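Local atomic coordinates of salmonella plasmid virulence: SpvB (Salmonella typhimurium, PDB entry 6P0X), a protein that probably transfers ADP-ribose from NAD to arginine in host actin, blocking filament assembly, the present chain being the N-terminal domain of this secreted Salmonella toxin. Residues 165-170 and 274-279; 169-174 and 182-187; 206-211 and 278-283; 262-267 and 282-287. All coordinates share one frame; numbering follows the deposited sequence.

Interaction 1. Residues 165-170 and 274-279; sequences HTAQWL and YNYGFE. With AKR (acrylic acid), chain C; GOL (glycerol), chain H.
The methyl group of A167 lies on one face of the Y276 ring, its CB 3.5 Å from the ring centroid and 17° off the normal, a CH-pi contact displaced toward the CG–CD1 side. N275 OD1 sits over the opposite face, so the phenol is held between an alanine methyl and the amide oxygen of its own neighbour. The same A167 CB also meets the tip of F278, with CZ 4.0 Å away, and one small side chain thus fills the angle between two aromatic rings. A167 and Q168 both face L157 in a classic beta bulge of strand 165-175, at the corner where the chain turns. From there Q168 reaches out with its chain extended beyond CG, and its amide plane stands at 90° to the Y276 ring. Q168 NE2 donates to Y276 OH at 2.9 Å, nearly straight at 164° and close to the amide plane. The type I turn from Y274 to G277 carries the tyrosine to this point, and Y67 bonds the backbone oxygen of Y276. Q168 NE2 gives a second bond to acrylic acid O, 3.2 Å long, while Y276 CE2 lies 3.5 Å from the vinyl carbon CB of that ligand. The amide therefore serves the phenol and the acid together, and the acid is met by an amide donor and by the rim of the tyrosine ring.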
# COMPACT_ATOMS: atom_id res chain seq x y z
N HIS A 165 5.97 14.97 7.18
CA HIS A 165 5.47 14.24 8.34
C HIS A 165 4.73 13.00 7.85
O HIS A 165 3.53 13.04 7.61
CB HIS A 165 4.57 15.12 9.20
CG HIS A 165 5.28 16.27 9.85
ND1 HIS A 165 4.68 17.05 10.82
CD2 HIS A 165 6.53 16.75 9.69
CE1 HIS A 165 5.53 17.98 11.22
NE2 HIS A 165 6.66 17.82 10.55
N THR A 166 5.45 11.90 7.71
CA THR A 166 4.86 10.65 7.25
C THR A 166 4.63 9.72 8.42
O THR A 166 5.54 9.46 9.22
CB THR A 166 5.75 9.98 6.20
OG1 THR A 166 5.71 10.74 4.99
CG2 THR A 166 5.25 8.56 5.91
N ALA A 167 3.40 9.22 8.54
CA ALA A 167 3.01 8.26 9.55
C ALA A 167 3.19 6.82 9.09
O ALA A 167 3.47 5.94 9.91
CB ALA A 167 1.55 8.48 9.96
N GLN A 168 3.02 6.57 7.79
CA GLN A 168 3.08 5.22 7.24
C GLN A 168 3.76 5.25 5.88
O GLN A 168 3.37 6.02 5.00
CB GLN A 168 1.67 4.64 7.10
CG GLN A 168 1.09 4.11 8.38
CD GLN A 168 -0.31 3.57 8.18
OE1 GLN A 168 -0.74 3.36 7.05
NE2 GLN A 168 -1.03 3.35 9.28
N TRP A 169 4.79 4.42 5.72
CA TRP A 169 5.41 4.16 4.43
C TRP A 169 4.89 2.82 3.94
O TRP A 169 5.18 1.78 4.54
CB TRP A 169 6.94 4.15 4.53
CG TRP A 169 7.55 5.44 4.99
CD1 TRP A 169 8.12 6.40 4.21
CD2 TRP A 169 7.67 5.90 6.34
NE1 TRP A 169 8.58 7.44 4.99
CE2 TRP A 169 8.32 7.15 6.30
CE3 TRP A 169 7.29 5.38 7.58
CZ2 TRP A 169 8.59 7.89 7.45
CZ3 TRP A 169 7.56 6.12 8.72
CH2 TRP A 169 8.20 7.36 8.65
N LEU A 170 4.11 2.85 2.86
CA LEU A 170 3.49 1.65 2.31
C LEU A 170 4.42 0.99 1.30
O LEU A 170 5.12 1.68 0.54
CB LEU A 170 2.16 2.02 1.64
CG LEU A 170 1.21 2.90 2.46
CD1 LEU A 170 -0.04 3.21 1.67
CD2 LEU A 170 0.86 2.23 3.77
N TYR A 274 -7.31 10.12 14.04
CA TYR A 274 -6.48 11.22 14.51
C TYR A 274 -5.27 10.83 15.34
O TYR A 274 -4.59 11.74 15.84
CB TYR A 274 -7.34 12.19 15.35
CG TYR A 274 -8.51 12.82 14.63
CD1 TYR A 274 -8.33 13.95 13.84
CD2 TYR A 274 -9.79 12.30 14.75
CE1 TYR A 274 -9.40 14.54 13.20
CE2 TYR A 274 -10.86 12.88 14.11
CZ TYR A 274 -10.66 14.00 13.33
OH TYR A 274 -11.73 14.58 12.69
N ASN A 275 -4.96 9.54 15.53
CA ASN A 275 -3.88 9.23 16.46
C ASN A 275 -2.49 9.54 15.89
O ASN A 275 -1.50 9.38 16.61
CB ASN A 275 -3.95 7.78 16.94
CG ASN A 275 -3.72 6.77 15.84
OD1 ASN A 275 -3.67 7.11 14.66
ND2 ASN A 275 -3.65 5.51 16.23
N TYR A 276 -2.38 9.92 14.62
CA TYR A 276 -1.09 10.32 14.06
C TYR A 276 -0.83 11.82 14.15
O TYR A 276 0.23 12.28 13.71
CB TYR A 276 -0.97 9.87 12.61
CG TYR A 276 -0.78 8.38 12.45
CD1 TYR A 276 0.30 7.73 13.03
CD2 TYR A 276 -1.66 7.63 11.68
CE1 TYR A 276 0.49 6.37 12.87
CE2 TYR A 276 -1.48 6.27 11.51
CZ TYR A 276 -0.40 5.65 12.11
OH TYR A 276 -0.22 4.29 11.94
N GLY A 277 -1.77 12.61 14.67
CA GLY A 277 -1.58 14.04 14.78
C GLY A 277 -2.15 14.86 13.65
O GLY A 277 -1.98 16.08 13.65
N PHE A 278 -2.80 14.22 12.67
CA PHE A 278 -3.51 14.91 11.61
C PHE A 278 -4.71 14.07 11.22
O PHE A 278 -4.78 12.88 11.54
CB PHE A 278 -2.60 15.19 10.40
CG PHE A 278 -1.91 13.97 9.86
CD1 PHE A 278 -2.51 13.19 8.87
CD2 PHE A 278 -0.65 13.61 10.32
CE1 PHE A 278 -1.87 12.07 8.37
CE2 PHE A 278 -0.00 12.48 9.81
CZ PHE A 278 -0.62 11.71 8.84
N GLU A 279 -5.65 14.69 10.52
CA GLU A 279 -6.89 14.02 10.17
C GLU A 279 -6.66 13.06 9.01
O GLU A 279 -5.99 13.38 8.02
CB GLU A 279 -7.98 15.04 9.80
CG GLU A 279 -9.29 14.42 9.33
CD GLU A 279 -10.48 15.39 9.39
OE1 GLU A 279 -11.64 14.92 9.32
OE2 GLU A 279 -10.25 16.61 9.51
CA AKR C . -4.77 5.06 9.59
CB AKR C . -4.65 5.00 10.90
C AKR C . -4.74 3.77 8.77
O AKR C . -4.17 2.76 9.27
OXT AKR C . -5.26 3.71 7.62
C1 GOL H . 1.94 18.43 13.35
O1 GOL H . 1.32 19.14 14.38
C2 GOL H . 1.81 16.91 13.67
O2 GOL H . 0.93 16.65 14.71
C3 GOL H . 1.35 16.25 12.35
O3 GOL H . 2.28 16.58 11.36

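Interaction 2. Residues 169-174 and 182-187; sequences WLVEES and IYYSYL
The two strands of the beta hairpin 165-175/181-188 run antiparallel, their end-to-end directions 160° apart, and S174 with I182 forms a hydrogen-bonded pair in which each backbone N donates to the other residue's O. E173 and Y183 make the adjoining non-hydrogen-bonded pair, with CA atoms 4.6 Å apart. A classic beta bulge at E172 and E173, both facing L148 of the strand on the other flank, interrupts the regular pattern, yet Y184 N still reaches E172 O at 3.0 Å, coming from above the carbonyl plane. Beyond it the strands are joined by side chains. Y186, with CG anti to its carbonyl carbon (chi1 -56°), points its hydroxyl at the backbone of V171: OH donates to V171 O at 2.7 Å, within the carbonyl plane, and the oxygen lies at the ring's edge. T53 OG1 is a further partner of that hydroxyl. L170 covers one face of the same ring, CD1 standing 3.8 Å from the centroid, while its CB approaches the phenol end. Y184 receives V171 in a similar way, CG1 resting above the ring centre at 4.2 Å from the centroid. L170 also lines an acrylic acid pocket, so the packing continues from the hairpin to that site. Water links the polar ends: one molecule bridges S174 OG, which H147 also bonds, to Y184 OH. Another donates to E172 OE2, a partner of T152 as well, and accepts from Y183 OH at 2.5 Å.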
# COMPACT_ATOMS: atom_id res chain seq x y z
N TRP A 169 4.79 4.42 5.72
CA TRP A 169 5.41 4.16 4.43
C TRP A 169 4.89 2.82 3.94
O TRP A 169 5.18 1.78 4.54
CB TRP A 169 6.94 4.15 4.53
CG TRP A 169 7.55 5.44 4.99
CD1 TRP A 169 8.12 6.40 4.21
CD2 TRP A 169 7.67 5.90 6.34
NE1 TRP A 169 8.58 7.44 4.99
CE2 TRP A 169 8.32 7.15 6.30
CE3 TRP A 169 7.29 5.38 7.58
CZ2 TRP A 169 8.59 7.89 7.45
CZ3 TRP A 169 7.56 6.12 8.72
CH2 TRP A 169 8.20 7.36 8.65
N LEU A 170 4.11 2.85 2.86
CA LEU A 170 3.49 1.65 2.31
C LEU A 170 4.42 0.99 1.30
O LEU A 170 5.12 1.68 0.54
CB LEU A 170 2.16 2.02 1.64
CG LEU A 170 1.21 2.90 2.46
CD1 LEU A 170 -0.04 3.21 1.67
CD2 LEU A 170 0.86 2.23 3.77
N VAL A 171 4.41 -0.34 1.28
CA VAL A 171 5.27 -1.06 0.34
C VAL A 171 4.91 -0.65 -1.08
O VAL A 171 3.74 -0.64 -1.47
CB VAL A 171 5.17 -2.58 0.55
CG1 VAL A 171 3.74 -3.09 0.31
CG2 VAL A 171 6.14 -3.30 -0.38
N GLU A 172 5.92 -0.25 -1.83
CA GLU A 172 5.71 0.27 -3.17
C GLU A 172 6.34 -0.58 -4.25
O GLU A 172 5.79 -0.64 -5.36
CB GLU A 172 6.25 1.71 -3.27
CG GLU A 172 5.57 2.55 -4.34
CD GLU A 172 5.97 4.01 -4.28
OE1 GLU A 172 6.78 4.37 -3.40
OE2 GLU A 172 5.48 4.79 -5.11
N GLU A 173 7.46 -1.24 -3.98
CA GLU A 173 8.00 -2.15 -4.98
C GLU A 173 8.78 -3.27 -4.30
O GLU A 173 9.47 -3.04 -3.31
CB GLU A 173 8.90 -1.42 -5.98
CG GLU A 173 9.47 -2.34 -7.06
CD GLU A 173 10.45 -1.64 -7.99
OE1 GLU A 173 10.93 -2.29 -8.94
OE2 GLU A 173 10.75 -0.45 -7.76
N SER A 174 8.64 -4.48 -4.84
CA SER A 174 9.37 -5.64 -4.36
C SER A 174 10.07 -6.31 -5.53
O SER A 174 9.52 -6.38 -6.63
CB SER A 174 8.44 -6.65 -3.67
OG SER A 174 7.64 -6.00 -2.69
N ILE A 182 7.10 -6.65 -8.19
CA ILE A 182 5.72 -6.32 -7.87
C ILE A 182 5.66 -4.83 -7.56
O ILE A 182 6.45 -4.34 -6.74
CB ILE A 182 5.18 -7.13 -6.68
CG1 ILE A 182 5.22 -8.63 -6.97
CG2 ILE A 182 3.76 -6.72 -6.36
CD1 ILE A 182 4.82 -9.46 -5.77
N TYR A 183 4.74 -4.12 -8.20
CA TYR A 183 4.61 -2.67 -8.05
C TYR A 183 3.21 -2.33 -7.53
O TYR A 183 2.21 -2.74 -8.14
CB TYR A 183 4.88 -1.96 -9.38
CG TYR A 183 4.63 -0.47 -9.37
CD1 TYR A 183 5.27 0.36 -8.46
CD2 TYR A 183 3.77 0.11 -10.30
CE1 TYR A 183 5.04 1.72 -8.45
CE2 TYR A 183 3.53 1.47 -10.30
CZ TYR A 183 4.17 2.27 -9.37
OH TYR A 183 3.95 3.63 -9.37
N TYR A 184 3.16 -1.59 -6.43
CA TYR A 184 1.91 -1.23 -5.77
C TYR A 184 1.59 0.23 -6.06
O TYR A 184 2.45 1.10 -5.90
CB TYR A 184 2.00 -1.46 -4.26
CG TYR A 184 2.29 -2.89 -3.87
CD1 TYR A 184 3.59 -3.38 -3.87
CD2 TYR A 184 1.26 -3.75 -3.51
CE1 TYR A 184 3.85 -4.69 -3.51
CE2 TYR A 184 1.52 -5.07 -3.15
CZ TYR A 184 2.82 -5.53 -3.16
OH TYR A 184 3.09 -6.83 -2.81
N SER A 185 0.35 0.50 -6.48
CA SER A 185 -0.14 1.85 -6.71
C SER A 185 -1.25 2.18 -5.72
O SER A 185 -2.09 1.33 -5.42
CB SER A 185 -0.67 2.02 -8.14
OG SER A 185 0.26 1.55 -9.10
N TYR A 186 -1.24 3.40 -5.22
CA TYR A 186 -2.24 3.85 -4.25
C TYR A 186 -2.90 5.13 -4.74
O TYR A 186 -2.28 5.95 -5.42
CB TYR A 186 -1.62 4.07 -2.87
CG TYR A 186 -0.90 2.86 -2.31
CD1 TYR A 186 0.45 2.65 -2.57
CD2 TYR A 186 -1.57 1.93 -1.54
CE1 TYR A 186 1.12 1.55 -2.07
CE2 TYR A 186 -0.91 0.82 -1.03
CZ TYR A 186 0.43 0.64 -1.30
OH TYR A 186 1.09 -0.46 -0.79
N LEU A 187 -4.17 5.28 -4.38
CA LEU A 187 -4.96 6.46 -4.71
C LEU A 187 -5.16 7.32 -3.47
O LEU A 187 -5.48 6.80 -2.40
CB LEU A 187 -6.31 6.06 -5.30
CG LEU A 187 -6.28 5.40 -6.67
CD1 LEU A 187 -7.66 4.84 -7.01
CD2 LEU A 187 -5.82 6.40 -7.72
O HOH W 1 5.23 5.16 -7.89
O HOH W 2 5.51 -7.49 -1.99

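Interaction 3. Residues 206-211 and 278-283; sequences SAMRYL and FEIRLH. With AKR (acrylic acid), chain D.
M208 and I280 meet at about a right angle, M208 CB lying 4.0 Å from I280 CG2 while the sulphur approaches the same methyl. M208 has CG anti to its backbone N (chi1 179°) and bends at chi2, a course that takes the thioether past L282; its terminal CE comes 4.0 Å from L282 CD2. M208 CG also rests on one face of the Y210 ring, toward the rim, so this methionine packs against an aromatic ring and two branched aliphatic side chains, while L282 also touches Y210 directly. Y210 extends its phenol oxygen across the backbone of the 278-283 segment, with OH 3.3 Å from L282 CA. E189 gathers this end: its OE1 bonds both Y210 OH and H283 N. Earlier in the segment A207 CB packs against E279 O and I280 CG1, and reaches F278 CE1 at 4.1 Å. A single water bridges the two backbones, accepting from M208 N at 2.9 Å and donating to R281 O. R209 turns away from the contact and closes back on its own segment, its NH1 donating to S206 O. The arrangement is apolar packing of the two-stranded antiparallel sheet 271-273/280-282 against the chain entering strand 209-211, and M208 belongs to both acrylic acid pockets, its CE 3.9 Å from CB of one ligand.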
# COMPACT_ATOMS: atom_id res chain seq x y z
N SER A 206 -7.37 14.57 2.09
CA SER A 206 -6.47 14.03 1.08
C SER A 206 -5.40 13.11 1.65
O SER A 206 -4.57 12.61 0.88
CB SER A 206 -5.81 15.17 0.31
OG SER A 206 -4.87 15.84 1.12
N ALA A 207 -5.39 12.86 2.96
CA ALA A 207 -4.29 12.11 3.56
C ALA A 207 -4.37 10.62 3.25
O ALA A 207 -3.33 9.99 3.01
CB ALA A 207 -4.26 12.34 5.07
N MET A 208 -5.57 10.05 3.25
CA MET A 208 -5.72 8.60 3.17
C MET A 208 -5.19 8.07 1.84
O MET A 208 -5.27 8.73 0.80
CB MET A 208 -7.19 8.21 3.37
CG MET A 208 -7.46 6.71 3.27
SD MET A 208 -6.55 5.75 4.50
CE MET A 208 -6.99 4.08 4.02
N ARG A 209 -4.65 6.86 1.89
CA ARG A 209 -4.14 6.15 0.71
C ARG A 209 -4.86 4.82 0.60
O ARG A 209 -4.83 4.02 1.54
CB ARG A 209 -2.63 5.94 0.81
CG ARG A 209 -1.82 7.22 0.79
CD ARG A 209 -2.12 8.03 -0.46
NE ARG A 209 -1.18 9.13 -0.65
CZ ARG A 209 -1.47 10.40 -0.40
NH1 ARG A 209 -2.68 10.73 0.05
NH2 ARG A 209 -0.56 11.35 -0.60
N TYR A 210 -5.51 4.58 -0.53
CA TYR A 210 -6.19 3.32 -0.80
C TYR A 210 -5.38 2.49 -1.78
O TYR A 210 -4.90 3.01 -2.79
CB TYR A 210 -7.58 3.56 -1.38
CG TYR A 210 -8.54 4.28 -0.46
CD1 TYR A 210 -9.25 3.58 0.51
CD2 TYR A 210 -8.72 5.65 -0.56
CE1 TYR A 210 -10.13 4.24 1.34
CE2 TYR A 210 -9.59 6.31 0.27
CZ TYR A 210 -10.30 5.60 1.23
OH TYR A 210 -11.17 6.27 2.06
N LEU A 211 -5.25 1.20 -1.49
CA LEU A 211 -4.62 0.29 -2.43
C LEU A 211 -5.46 0.23 -3.71
O LEU A 211 -6.67 0.01 -3.66
CB LEU A 211 -4.47 -1.11 -1.83
CG LEU A 211 -3.90 -2.16 -2.78
CD1 LEU A 211 -2.53 -1.75 -3.30
CD2 LEU A 211 -3.83 -3.52 -2.11
N PHE A 278 -2.80 14.22 12.67
CA PHE A 278 -3.51 14.91 11.61
C PHE A 278 -4.71 14.07 11.22
O PHE A 278 -4.78 12.88 11.54
CB PHE A 278 -2.60 15.19 10.40
CG PHE A 278 -1.91 13.97 9.86
CD1 PHE A 278 -2.51 13.19 8.87
CD2 PHE A 278 -0.65 13.61 10.32
CE1 PHE A 278 -1.87 12.07 8.37
CE2 PHE A 278 -0.00 12.48 9.81
CZ PHE A 278 -0.62 11.71 8.84
N GLU A 279 -5.65 14.69 10.52
CA GLU A 279 -6.89 14.02 10.17
C GLU A 279 -6.66 13.06 9.01
O GLU A 279 -5.99 13.38 8.02
CB GLU A 279 -7.98 15.04 9.80
CG GLU A 279 -9.29 14.42 9.33
CD GLU A 279 -10.48 15.39 9.39
OE1 GLU A 279 -11.64 14.92 9.32
OE2 GLU A 279 -10.25 16.61 9.51
N ILE A 280 -7.22 11.86 9.14
CA ILE A 280 -7.25 10.87 8.06
C ILE A 280 -8.71 10.46 7.92
O ILE A 280 -9.24 9.72 8.75
CB ILE A 280 -6.36 9.65 8.35
CG1 ILE A 280 -4.91 10.09 8.57
CG2 ILE A 280 -6.47 8.64 7.23
CD1 ILE A 280 -3.97 8.93 8.85
N ARG A 281 -9.37 10.95 6.87
CA ARG A 281 -10.79 10.70 6.67
C ARG A 281 -10.98 9.65 5.58
O ARG A 281 -10.26 9.64 4.58
CB ARG A 281 -11.51 12.00 6.28
CG ARG A 281 -13.03 11.89 6.23
CD ARG A 281 -13.68 13.22 6.57
NE ARG A 281 -15.14 13.14 6.66
CZ ARG A 281 -15.80 12.68 7.72
NH1 ARG A 281 -15.13 12.25 8.79
NH2 ARG A 281 -17.12 12.65 7.71
N LEU A 282 -11.94 8.75 5.79
CA LEU A 282 -12.22 7.67 4.85
C LEU A 282 -13.62 7.84 4.29
O LEU A 282 -14.60 7.83 5.04
CB LEU A 282 -12.07 6.29 5.51
CG LEU A 282 -10.65 5.73 5.58
CD1 LEU A 282 -9.89 6.34 6.75
CD2 LEU A 282 -10.68 4.21 5.68
N HIS A 283 -13.71 7.98 2.97
CA HIS A 283 -14.99 8.08 2.27
C HIS A 283 -15.27 6.88 1.38
O HIS A 283 -16.36 6.81 0.81
CB HIS A 283 -15.02 9.35 1.41
CG HIS A 283 -15.14 10.62 2.19
ND1 HIS A 283 -16.29 10.99 2.85
CD2 HIS A 283 -14.24 11.62 2.40
CE1 HIS A 283 -16.10 12.16 3.44
NE2 HIS A 283 -14.87 12.57 3.18
CA AKR D . -3.27 1.31 2.46
CB AKR D . -3.61 2.13 3.43
C AKR D . -3.17 -0.18 2.73
O AKR D . -2.20 -0.64 3.40
OXT AKR D . -4.06 -0.96 2.29
O HOH W 3 -8.07 11.30 4.12

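Interaction 4. Residues 262-267 and 282-287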
# COMPACT_ATOMS: atom_id res chain seq x y z
N ASN A 262 -15.83 6.64 -14.25
CA ASN A 262 -16.54 7.42 -13.26
C ASN A 262 -15.68 7.61 -12.01
O ASN A 262 -14.61 7.01 -11.87
CB ASN A 262 -17.87 6.75 -12.87
CG ASN A 262 -18.78 6.53 -14.06
OD1 ASN A 262 -18.71 5.50 -14.72
ND2 ASN A 262 -19.64 7.50 -14.34
N SER A 263 -16.18 8.43 -11.10
CA SER A 263 -15.52 8.66 -9.82
C SER A 263 -16.00 7.64 -8.80
O SER A 263 -17.09 7.08 -8.91
CB SER A 263 -15.80 10.09 -9.34
OG SER A 263 -17.19 10.31 -9.17
N TRP A 264 -15.17 7.40 -7.79
CA TRP A 264 -15.50 6.38 -6.80
C TRP A 264 -16.65 6.83 -5.91
O TRP A 264 -16.91 8.02 -5.74
CB TRP A 264 -14.28 6.02 -5.95
CG TRP A 264 -13.45 7.17 -5.43
CD1 TRP A 264 -13.78 8.50 -5.39
CD2 TRP A 264 -12.14 7.07 -4.86
NE1 TRP A 264 -12.76 9.22 -4.83
CE2 TRP A 264 -11.74 8.37 -4.50
CE3 TRP A 264 -11.27 6.00 -4.62
CZ2 TRP A 264 -10.50 8.63 -3.92
CZ3 TRP A 264 -10.04 6.26 -4.04
CH2 TRP A 264 -9.66 7.57 -3.69
N LEU A 265 -17.36 5.85 -5.36
CA LEU A 265 -18.54 6.12 -4.57
C LEU A 265 -18.17 6.67 -3.20
O LEU A 265 -17.08 6.41 -2.67
CB LEU A 265 -19.38 4.85 -4.40
CG LEU A 265 -20.01 4.26 -5.67
CD1 LEU A 265 -20.63 2.91 -5.37
CD2 LEU A 265 -21.05 5.21 -6.23
N ALA A 266 -19.09 7.41 -2.60
CA ALA A 266 -18.94 7.92 -1.25
C ALA A 266 -19.78 7.06 -0.32
O ALA A 266 -20.97 6.84 -0.56
CB ALA A 266 -19.39 9.39 -1.16
N ARG A 267 -19.15 6.56 0.74
CA ARG A 267 -19.82 5.64 1.65
C ARG A 267 -20.78 6.38 2.57
O ARG A 267 -20.70 7.60 2.75
CB ARG A 267 -18.80 4.86 2.49
CG ARG A 267 -17.92 5.74 3.35
CD ARG A 267 -16.71 4.97 3.88
NE ARG A 267 -17.09 3.95 4.85
CZ ARG A 267 -16.29 2.98 5.26
NH1 ARG A 267 -15.06 2.88 4.76
NH2 ARG A 267 -16.71 2.10 6.15
N LEU A 282 -11.94 8.75 5.79
CA LEU A 282 -12.22 7.67 4.85
C LEU A 282 -13.62 7.84 4.29
O LEU A 282 -14.60 7.83 5.04
CB LEU A 282 -12.07 6.29 5.51
CG LEU A 282 -10.65 5.73 5.58
CD1 LEU A 282 -9.89 6.34 6.75
CD2 LEU A 282 -10.68 4.21 5.68
N HIS A 283 -13.71 7.98 2.97
CA HIS A 283 -14.99 8.08 2.27
C HIS A 283 -15.27 6.88 1.38
O HIS A 283 -16.36 6.81 0.81
CB HIS A 283 -15.02 9.35 1.41
CG HIS A 283 -15.14 10.62 2.19
ND1 HIS A 283 -16.29 10.99 2.85
CD2 HIS A 283 -14.24 11.62 2.40
CE1 HIS A 283 -16.10 12.16 3.44
NE2 HIS A 283 -14.87 12.57 3.18
N ARG A 284 -14.34 5.95 1.26
CA ARG A 284 -14.42 4.92 0.23
C ARG A 284 -14.57 3.54 0.84
O ARG A 284 -14.13 3.27 1.96
CB ARG A 284 -13.17 4.95 -0.68
CG ARG A 284 -12.81 6.34 -1.20
CD ARG A 284 -14.02 7.06 -1.79
NE ARG A 284 -13.81 8.50 -1.82
CZ ARG A 284 -14.69 9.38 -2.31
NH1 ARG A 284 -14.40 10.68 -2.29
NH2 ARG A 284 -15.84 8.97 -2.81
N LEU A 285 -15.21 2.66 0.06
CA LEU A 285 -15.32 1.24 0.35
C LEU A 285 -14.88 0.48 -0.89
O LEU A 285 -15.34 0.79 -2.00
CB LEU A 285 -16.75 0.83 0.71
CG LEU A 285 -17.28 1.07 2.11
CD1 LEU A 285 -18.80 1.05 2.07
CD2 LEU A 285 -16.76 0.00 3.06
N CYS A 286 -14.01 -0.50 -0.72
CA CYS A 286 -13.64 -1.34 -1.84
C CYS A 286 -14.83 -2.22 -2.22
O CYS A 286 -15.29 -3.04 -1.42
CB CYS A 286 -12.42 -2.20 -1.52
SG CYS A 286 -12.00 -3.36 -2.84
N ARG A 287 -15.32 -2.04 -3.44
CA ARG A 287 -16.48 -2.79 -3.90
C ARG A 287 -16.10 -4.07 -4.63
O ARG A 287 -16.89 -5.02 -4.64
CB ARG A 287 -17.35 -1.93 -4.83
CG ARG A 287 -17.64 -0.53 -4.30
CD ARG A 287 -18.24 -0.57 -2.91
NE ARG A 287 -18.26 0.76 -2.30
CZ ARG A 287 -19.36 1.45 -2.03
NH1 ARG A 287 -20.55 0.93 -2.30
NH2 ARG A 287 -19.27 2.65 -1.47
O HOH W 4 -16.39 3.80 -2.31
O HOH W 5 -21.48 4.04 -1.04
O HOH W 6 -18.80 9.87 2.51
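The guanidinium of R284 lies flat on the indole of W264, planes 12° apart and centres 3.6 Å from each other, in a stacked cation-pi arrangement. W264 NE1 stands over the middle of one guanidinium face, H283 CB covers the opposite face, and the carbonyl of L265 meets the edge. R284 bends at chi2 (-49°), which folds its chain back over the indole; CD sits above the five-membered ring in a CH-pi contact at 3.6 Å from its centroid. R284 NH2 donates to L265 O at 2.8 Å, with the oxygen near the guanidinium plane although the donor stands well above the carbonyl plane. The charge is balanced by a salt bridge from R284 NE to E189, and W264 NE1 bonds N190. These groups join two loop segments, one leading toward strand 271-273 and the other leaving strand 280-282, so both flank the same two-stranded sheet. Here R267 N donates to H283 O at 2.8 Å. R267 then turns its guanidinium over L285, whose CD2 lies 3.7 Å from R267 CZ, and NH1 reaches R284 O; the charge is paired with D269. Like that of R284, the guanidinium of R287 has a group on each face, L265 CD1 and L285 CD1; its NE donates to L285 O at the edge, while E315 supplies a carboxylate to NH1. R287 NH2 also donates to two waters, one of which donates to L265 O and the other to A266 O.

Interactions 1 and 2 start from the same strand, 165-175, with centres about 17 Å apart: its first part meets the 274-279 loop and its later part pairs with strand 181-188. That strand neighbours 209-211, where interaction 3 begins. Interactions 1 and 3 have centres about 10 Å apart, share F278 and E279, and touch through L170 and R209. Interaction 4 lies about 12 Å from interaction 3 and shares L282 and H283 with it. Thus the continuous run 274-287 successively meets strand 165-175, the 206-211 segment and the 262-267 loop, joining separate parts of this N-terminal domain; interactions 1 to 3 hold residues of the acrylic acid pockets, and interaction 4 packs the loops beyond.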